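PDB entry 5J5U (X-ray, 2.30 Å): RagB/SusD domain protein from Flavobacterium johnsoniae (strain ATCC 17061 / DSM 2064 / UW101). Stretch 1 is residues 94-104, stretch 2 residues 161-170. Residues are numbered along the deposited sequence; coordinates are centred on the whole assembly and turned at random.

Stretch 1 (94-104) DPAASNMNAVA
Stretch 2 161-170: LNASGGSVKG

The contact between these two stretches illustrates how the first turn of a helix can be fastened to an irregular loop by one buried asparagine, with apolar side chains closing the gap alongside. In stretch 1, Ala97 occupies the N-cap position and the helix runs from Ser98 through Ala104 and beyond, with phi/psi near -60/-43. Stretch 2 leaves a helix at Leu161 (-58/118), makes a type I turn from Asn162 to Gly165 closed by Gly165 N to Asn162 O at 3.0 Å, and continues in extended form through Ser167, Val168 and Lys169. The chains run in the same sense from the turn onward: CA of Asn99 lies 4.6 Å from CA of Gly165, and CA of Met100 5.4 Å from CA of Val168. Before the helix, CA of Ala96 approaches CA of Gly166 to 4.2 Å.

The amide groups in the first turn of a helix lack acceptors within the helix, and here one is supplied by the loop: Asn99 N donates to Gly165 O at 2.9 Å, nearly straight at 167°. The Asn99 side chain, with CB directed toward the loop, chi1 -82° (m) and chi2 -18°, then uses both ends of its amide. Its OD1 accepts from Asn162 N at 2.8 Å, while ND2 donates to Asn162 O at 2.8 Å and to Gly166 O at 3.0 Å. The side chain thus bonds the start of the turn and the residue just after it, while its own backbone N bonds the last residue of the turn, Gly165. With OD1 and ND2 both bonded, the side-chain amide of Asn99 avoids the cost of being buried unpaired.

Such closeness depends on glycine. An ideal CB on Gly165 would lie 2.2 Å from Asn99 OD1, and one on Gly166 1.8 Å from Ala96 O. Gly166 also adopts phi/psi of 89/-178, which by itself calls for glycine. Its CA instead makes a CA-H...O contact of 3.3 Å with Ala96 O. The turn is braced internally by Asn162 (chi1 t), whose OD1 accepts from Ser164 N at 2.7 Å.

Water 1 extends the polar network, its O lying 2.9 Å from Gly165 O and 3.0 Å from Ser167 O, and accepting a weak bond from Met100 N at 3.3 Å.

Alongside and beyond Asn99, apolar side chains take over. Leu161 (m, t) brings CD2 to 3.7 Å from Ala102 CB, and Val168 (t) places CG2 4.0 Å from Val103 CG2. Met100 (t, p, p) curls its thioether toward the extended segment, setting SD 4.0 Å from Val168 CG1; its CE also approaches the loop backbone closely, 3.4 Å from Lys169 N.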

# COMPACT_ATOMS: atom_id res chain seq x y z
N ASP A 94 -9.52 30.32 -10.48
CA ASP A 94 -8.36 31.06 -10.96
C ASP A 94 -7.67 30.19 -12.01
O ASP A 94 -7.22 29.08 -11.70
CB ASP A 94 -7.43 31.40 -9.79
CG ASP A 94 -6.14 32.13 -10.21
OD1 ASP A 94 -5.77 32.13 -11.40
OD2 ASP A 94 -5.48 32.69 -9.31
N PRO A 95 -7.57 30.69 -13.25
CA PRO A 95 -6.97 29.94 -14.36
C PRO A 95 -5.46 29.79 -14.19
O PRO A 95 -4.88 28.87 -14.75
CB PRO A 95 -7.32 30.77 -15.59
CG PRO A 95 -7.50 32.15 -15.05
CD PRO A 95 -8.09 32.00 -13.68
N ALA A 96 -4.84 30.72 -13.46
CA ALA A 96 -3.42 30.63 -13.15
C ALA A 96 -3.17 29.68 -11.98
O ALA A 96 -2.05 29.56 -11.47
CB ALA A 96 -2.85 32.01 -12.83
N ALA A 97 -4.23 28.99 -11.55
CA ALA A 97 -4.16 28.04 -10.45
C ALA A 97 -4.74 26.68 -10.84
O ALA A 97 -4.84 25.78 -10.01
CB ALA A 97 -4.89 28.59 -9.24
N SER A 98 -5.10 26.53 -12.11
CA SER A 98 -5.79 25.33 -12.52
C SER A 98 -4.92 24.09 -12.30
O SER A 98 -5.39 23.07 -11.77
CB SER A 98 -6.19 25.45 -13.99
OG SER A 98 -6.70 24.25 -14.51
N ASN A 99 -3.63 24.21 -12.62
CA ASN A 99 -2.70 23.11 -12.42
C ASN A 99 -2.60 22.70 -10.96
O ASN A 99 -2.42 21.52 -10.65
CB ASN A 99 -1.32 23.46 -12.95
CG ASN A 99 -1.21 23.25 -14.45
OD1 ASN A 99 -2.03 22.55 -15.05
ND2 ASN A 99 -0.20 23.86 -15.05
N MET A 100 -2.74 23.67 -10.05
CA MET A 100 -2.71 23.33 -8.64
C MET A 100 -4.01 22.64 -8.28
O MET A 100 -4.01 21.62 -7.59
CB MET A 100 -2.52 24.57 -7.77
CG MET A 100 -2.25 24.22 -6.32
SD MET A 100 -0.50 23.99 -5.95
CE MET A 100 0.08 25.69 -6.18
N ASN A 101 -5.11 23.19 -8.79
CA ASN A 101 -6.44 22.64 -8.57
C ASN A 101 -6.49 21.17 -8.96
O ASN A 101 -7.08 20.35 -8.27
CB ASN A 101 -7.48 23.44 -9.33
CG ASN A 101 -8.89 22.94 -9.12
OD1 ASN A 101 -9.40 22.15 -9.91
ND2 ASN A 101 -9.54 23.42 -8.06
N ALA A 102 -5.86 20.84 -10.08
CA ALA A 102 -5.82 19.47 -10.54
C ALA A 102 -4.95 18.63 -9.59
O ALA A 102 -5.36 17.53 -9.17
CB ALA A 102 -5.29 19.40 -11.97
N VAL A 103 -3.78 19.16 -9.23
CA VAL A 103 -2.86 18.42 -8.37
C VAL A 103 -3.55 18.08 -7.04
O VAL A 103 -3.59 16.92 -6.61
CB VAL A 103 -1.55 19.23 -8.13
CG1 VAL A 103 -0.80 18.70 -6.92
CG2 VAL A 103 -0.66 19.18 -9.37
N ALA A 104 -4.14 19.10 -6.41
CA ALA A 104 -4.88 18.90 -5.20
C ALA A 104 -5.92 17.81 -5.38
O ALA A 104 -6.06 16.95 -4.52
CB ALA A 104 -5.52 20.20 -4.76
N LEU A 161 -4.65 19.36 -16.35
CA LEU A 161 -3.23 19.72 -16.27
C LEU A 161 -2.74 20.25 -17.63
O LEU A 161 -2.75 19.53 -18.63
CB LEU A 161 -2.38 18.52 -15.83
CG LEU A 161 -2.50 18.16 -14.35
CD1 LEU A 161 -1.74 16.87 -14.04
CD2 LEU A 161 -1.97 19.29 -13.51
N ASN A 162 -2.30 21.50 -17.67
CA ASN A 162 -1.98 22.11 -18.96
C ASN A 162 -0.83 23.12 -18.86
O ASN A 162 -0.53 23.64 -17.79
CB ASN A 162 -3.26 22.77 -19.51
CG ASN A 162 -3.07 23.44 -20.87
OD1 ASN A 162 -2.12 24.18 -21.10
ND2 ASN A 162 -4.01 23.17 -21.77
N ALA A 163 -0.19 23.40 -20.00
CA ALA A 163 0.92 24.35 -20.08
C ALA A 163 0.51 25.75 -19.59
O ALA A 163 1.35 26.54 -19.17
CB ALA A 163 1.43 24.43 -21.51
N SER A 164 -0.78 26.04 -19.66
CA SER A 164 -1.31 27.34 -19.27
C SER A 164 -2.04 27.31 -17.92
O SER A 164 -2.83 28.22 -17.63
CB SER A 164 -2.28 27.84 -20.35
OG SER A 164 -1.88 27.38 -21.64
N GLY A 165 -1.79 26.28 -17.12
CA GLY A 165 -2.47 26.13 -15.84
C GLY A 165 -1.85 26.82 -14.62
O GLY A 165 -2.34 26.68 -13.50
N GLY A 166 -0.77 27.57 -14.84
CA GLY A 166 -0.08 28.22 -13.74
C GLY A 166 0.96 27.27 -13.20
O GLY A 166 1.13 26.17 -13.71
N SER A 167 1.66 27.69 -12.15
CA SER A 167 2.75 26.90 -11.60
C SER A 167 2.29 26.10 -10.36
O SER A 167 1.37 26.50 -9.65
CB SER A 167 3.94 27.81 -11.27
OG SER A 167 4.99 27.13 -10.62
N VAL A 168 2.90 24.94 -10.14
CA VAL A 168 2.61 24.14 -8.95
C VAL A 168 3.69 24.29 -7.87
O VAL A 168 4.83 23.90 -8.06
CB VAL A 168 2.44 22.66 -9.29
CG1 VAL A 168 2.11 21.88 -8.05
CG2 VAL A 168 1.36 22.48 -10.36
N LYS A 169 3.30 24.84 -6.73
CA LYS A 169 4.23 25.18 -5.67
C LYS A 169 3.98 24.33 -4.43
O LYS A 169 2.84 24.13 -4.05
CB LYS A 169 4.11 26.67 -5.32
CG LYS A 169 4.58 27.63 -6.44
CD LYS A 169 6.08 27.51 -6.67
CE LYS A 169 6.56 28.48 -7.75
NZ LYS A 169 8.05 28.56 -7.86
N GLY A 170 5.04 23.83 -3.79
CA GLY A 170 4.89 23.09 -2.55
C GLY A 170 4.85 21.58 -2.74
O GLY A 170 4.59 20.80 -1.81
O HOH W 1 -1.39 26.59 -10.81